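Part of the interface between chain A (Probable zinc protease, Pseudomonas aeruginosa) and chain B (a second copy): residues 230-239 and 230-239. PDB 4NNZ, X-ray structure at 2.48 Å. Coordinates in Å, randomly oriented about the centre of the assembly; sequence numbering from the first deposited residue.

Chain A, residues 230-239: EPGERRLKLY
Chain B, residues 230-239: EPGERRLKLY

Two copies of the segment EPGERRLKLY join edge to edge as antiparallel strands, 233-239 in each chain, with axes 4.7 Å apart at closest approach and N-to-C directions 162° apart. The register is centred on Arg235(A) opposite Arg235(B), CA to CA 5.1 Å, so paired residue numbers sum to 470.

Along chain B, Pro231(B) leads in from a loop, and its O lies 3.8 Å from Leu238(A) CD2. Gly232(B), at phi/psi 112/162, suits glycine twice: an ideal CB would jam against the preceding carbonyl and sit 2.8 Å from Leu238(A) CD2. From Glu233(B) the backbone is extended, phi -75 to -129, psi 119 to 147. Glu233(B) O accepts from Lys237(A) N at 3.1 Å, but the return link from Glu233(B) N passes through a water, 3.3 Å away, which donates to Lys237(A) O at 2.8 Å. The side chain of Glu233(B) (chi1 t, chi2 t) brings Glu233(B) OE2 to 4.1 Å from Lys237(A) CE, close to the lysine's aliphatic part.

Arg234(B), chi1 p, faces Leu236(A) across a non-hydrogen-bonded pair, CB to Leu236(A) CD1 4.3 Å. The end leads away, and Arg234(B) NE makes a very short 2.4 Å hydrogen bond to Gly232(B) O, tying the side chain back to its own backbone two residues earlier. At Arg235(B) the central pair closes reciprocally: Arg235(A) N to Arg235(B) O 2.8 Å, Arg235(B) N to Arg235(A) O 2.9 Å. Both guanidinium ends lead away, which spares like charges a direct meeting.

Leu236(B), chi1 -92°, chi2 69°, returns to the arginine-leucine face; its CG is 4.5 Å from Arg234(A) CG, and its CA approaches Glu233(A) O at 3.4 Å as a CA-H...O contact. Lys237(B) bonds both ways: N to Glu233(A) O 3.0 Å, O from Glu233(A) N 3.3 Å. Leu238(B), chi1 m, ends the contact with CD2 3.8 Å from Pro231(A) O.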

# COMPACT_ATOMS: atom_id res chain seq x y z
N GLU A 230 8.68 -7.53 11.72
CA GLU A 230 8.86 -8.86 11.19
C GLU A 230 7.71 -9.24 10.31
O GLU A 230 6.82 -9.91 10.73
CB GLU A 230 9.02 -9.86 12.30
CG GLU A 230 10.39 -9.85 12.92
CD GLU A 230 10.53 -10.80 14.09
OE1 GLU A 230 10.39 -10.35 15.22
OE2 GLU A 230 10.82 -11.98 13.89
N PRO A 231 7.71 -8.83 9.05
CA PRO A 231 6.61 -9.12 8.15
C PRO A 231 6.43 -10.57 7.75
O PRO A 231 5.40 -10.93 7.29
CB PRO A 231 6.93 -8.26 6.94
CG PRO A 231 7.71 -7.15 7.50
CD PRO A 231 8.60 -7.83 8.46
N GLY A 232 7.44 -11.37 7.93
CA GLY A 232 7.42 -12.71 7.41
C GLY A 232 8.34 -12.86 6.23
O GLY A 232 8.94 -11.93 5.81
N GLU A 233 8.42 -14.06 5.69
CA GLU A 233 9.35 -14.37 4.64
C GLU A 233 8.61 -14.30 3.35
O GLU A 233 7.70 -15.02 3.15
CB GLU A 233 9.84 -15.79 4.85
CG GLU A 233 11.24 -16.13 4.39
CD GLU A 233 11.70 -17.52 4.86
OE1 GLU A 233 11.14 -18.05 5.81
OE2 GLU A 233 12.64 -18.08 4.29
N ARG A 234 9.00 -13.40 2.46
CA ARG A 234 8.37 -13.26 1.17
C ARG A 234 9.35 -13.61 0.10
O ARG A 234 10.37 -13.05 0.05
CB ARG A 234 7.92 -11.83 0.93
CG ARG A 234 6.98 -11.23 1.94
CD ARG A 234 7.72 -10.81 3.17
NE ARG A 234 7.93 -9.40 3.17
CZ ARG A 234 8.73 -8.78 3.99
NH1 ARG A 234 9.42 -9.43 4.88
NH2 ARG A 234 8.82 -7.50 3.93
N ARG A 235 9.01 -14.53 -0.77
CA ARG A 235 9.85 -14.87 -1.89
C ARG A 235 9.15 -14.55 -3.20
O ARG A 235 8.03 -14.91 -3.36
CB ARG A 235 10.22 -16.33 -1.79
CG ARG A 235 10.67 -16.70 -0.41
CD ARG A 235 11.09 -18.13 -0.28
NE ARG A 235 12.08 -18.46 -1.26
CZ ARG A 235 13.38 -18.47 -1.06
NH1 ARG A 235 13.88 -18.17 0.12
NH2 ARG A 235 14.15 -18.77 -2.06
N LEU A 236 9.82 -13.87 -4.12
CA LEU A 236 9.25 -13.50 -5.41
C LEU A 236 9.96 -14.14 -6.56
O LEU A 236 11.13 -14.30 -6.52
CB LEU A 236 9.33 -12.02 -5.65
CG LEU A 236 8.16 -11.20 -5.21
CD1 LEU A 236 8.22 -11.18 -3.72
CD2 LEU A 236 8.31 -9.82 -5.76
N LYS A 237 9.23 -14.52 -7.58
CA LYS A 237 9.81 -14.99 -8.80
C LYS A 237 9.27 -14.19 -9.94
O LYS A 237 8.10 -14.17 -10.14
CB LYS A 237 9.45 -16.44 -9.00
CG LYS A 237 10.50 -17.17 -9.79
CD LYS A 237 10.11 -18.60 -10.04
CE LYS A 237 10.62 -19.45 -8.92
NZ LYS A 237 11.08 -20.79 -9.37
N LEU A 238 10.13 -13.53 -10.68
CA LEU A 238 9.72 -12.72 -11.79
C LEU A 238 10.46 -13.06 -13.04
O LEU A 238 11.64 -13.14 -13.04
CB LEU A 238 9.97 -11.28 -11.50
CG LEU A 238 9.22 -10.67 -10.37
CD1 LEU A 238 10.05 -9.57 -9.75
CD2 LEU A 238 7.93 -10.12 -10.94
N TYR A 239 9.73 -13.20 -14.12
CA TYR A 239 10.32 -13.45 -15.40
C TYR A 239 10.28 -12.19 -16.22
O TYR A 239 9.26 -11.61 -16.43
CB TYR A 239 9.56 -14.54 -16.09
CG TYR A 239 9.71 -15.87 -15.43
CD1 TYR A 239 10.77 -16.67 -15.71
CD2 TYR A 239 8.79 -16.31 -14.54
CE1 TYR A 239 10.92 -17.87 -15.12
CE2 TYR A 239 8.92 -17.51 -13.94
CZ TYR A 239 9.99 -18.29 -14.24
OH TYR A 239 10.14 -19.49 -13.64
N GLU B 230 -0.71 -9.02 -13.73
CA GLU B 230 0.20 -10.09 -13.43
C GLU B 230 1.32 -9.66 -12.52
O GLU B 230 2.43 -9.42 -12.95
CB GLU B 230 0.75 -10.68 -14.70
CG GLU B 230 -0.22 -11.56 -15.44
CD GLU B 230 0.22 -11.90 -16.84
OE1 GLU B 230 0.26 -11.01 -17.68
OE2 GLU B 230 0.51 -13.06 -17.12
N PRO B 231 1.06 -9.58 -11.23
CA PRO B 231 2.05 -9.10 -10.27
C PRO B 231 3.30 -9.94 -10.19
O PRO B 231 4.36 -9.44 -9.93
CB PRO B 231 1.31 -9.18 -8.96
CG PRO B 231 -0.10 -9.05 -9.33
CD PRO B 231 -0.25 -9.74 -10.62
N GLY B 232 3.17 -11.22 -10.46
CA GLY B 232 4.24 -12.15 -10.31
C GLY B 232 3.99 -13.11 -9.20
O GLY B 232 3.19 -12.87 -8.36
N GLU B 233 4.70 -14.22 -9.20
CA GLU B 233 4.50 -15.28 -8.27
C GLU B 233 5.07 -14.83 -6.98
O GLU B 233 6.21 -14.55 -6.91
CB GLU B 233 5.29 -16.47 -8.77
CG GLU B 233 5.04 -17.81 -8.13
CD GLU B 233 5.89 -18.91 -8.75
OE1 GLU B 233 5.87 -19.09 -9.96
OE2 GLU B 233 6.60 -19.60 -8.02
N ARG B 234 4.27 -14.77 -5.94
CA ARG B 234 4.80 -14.49 -4.63
C ARG B 234 4.44 -15.56 -3.62
O ARG B 234 3.37 -16.07 -3.60
CB ARG B 234 4.44 -13.08 -4.17
CG ARG B 234 3.05 -12.64 -4.47
CD ARG B 234 3.01 -11.43 -5.35
NE ARG B 234 2.19 -11.76 -6.49
CZ ARG B 234 0.90 -11.55 -6.56
NH1 ARG B 234 0.30 -10.94 -5.60
NH2 ARG B 234 0.23 -11.94 -7.60
N ARG B 235 5.39 -15.91 -2.79
CA ARG B 235 5.22 -16.99 -1.88
C ARG B 235 5.60 -16.55 -0.51
O ARG B 235 6.55 -15.89 -0.34
CB ARG B 235 6.10 -18.13 -2.32
CG ARG B 235 5.64 -18.75 -3.60
CD ARG B 235 6.65 -19.72 -4.11
NE ARG B 235 6.68 -20.87 -3.25
CZ ARG B 235 5.87 -21.89 -3.35
NH1 ARG B 235 4.96 -21.91 -4.29
NH2 ARG B 235 5.97 -22.87 -2.50
N LEU B 236 4.82 -16.93 0.47
CA LEU B 236 4.98 -16.44 1.79
C LEU B 236 5.17 -17.56 2.74
O LEU B 236 4.66 -18.60 2.54
CB LEU B 236 3.74 -15.71 2.19
CG LEU B 236 3.68 -14.24 1.93
CD1 LEU B 236 3.60 -13.96 0.46
CD2 LEU B 236 2.48 -13.69 2.65
N LYS B 237 5.95 -17.34 3.75
CA LYS B 237 6.04 -18.26 4.83
C LYS B 237 5.79 -17.50 6.10
O LYS B 237 6.53 -16.63 6.41
CB LYS B 237 7.45 -18.84 4.87
CG LYS B 237 7.56 -20.26 5.35
CD LYS B 237 9.02 -20.66 5.40
CE LYS B 237 9.22 -22.16 5.54
NZ LYS B 237 9.74 -22.81 4.31
N LEU B 238 4.76 -17.84 6.84
CA LEU B 238 4.51 -17.21 8.11
C LEU B 238 4.39 -18.22 9.20
O LEU B 238 3.77 -19.22 9.03
CB LEU B 238 3.25 -16.40 8.07
CG LEU B 238 3.08 -15.60 6.81
CD1 LEU B 238 1.63 -15.60 6.41
CD2 LEU B 238 3.57 -14.20 7.03
N TYR B 239 5.01 -17.91 10.33
CA TYR B 239 4.97 -18.76 11.48
C TYR B 239 4.12 -18.07 12.50
O TYR B 239 4.37 -16.96 12.86
CB TYR B 239 6.34 -18.93 12.05
CG TYR B 239 7.20 -19.81 11.24
CD1 TYR B 239 7.24 -21.15 11.47
CD2 TYR B 239 7.97 -19.32 10.24
CE1 TYR B 239 8.03 -21.97 10.74
CE2 TYR B 239 8.77 -20.14 9.50
CZ TYR B 239 8.79 -21.46 9.76
OH TYR B 239 9.56 -22.29 9.04
O HOH W 1 6.18 -14.86 -12.04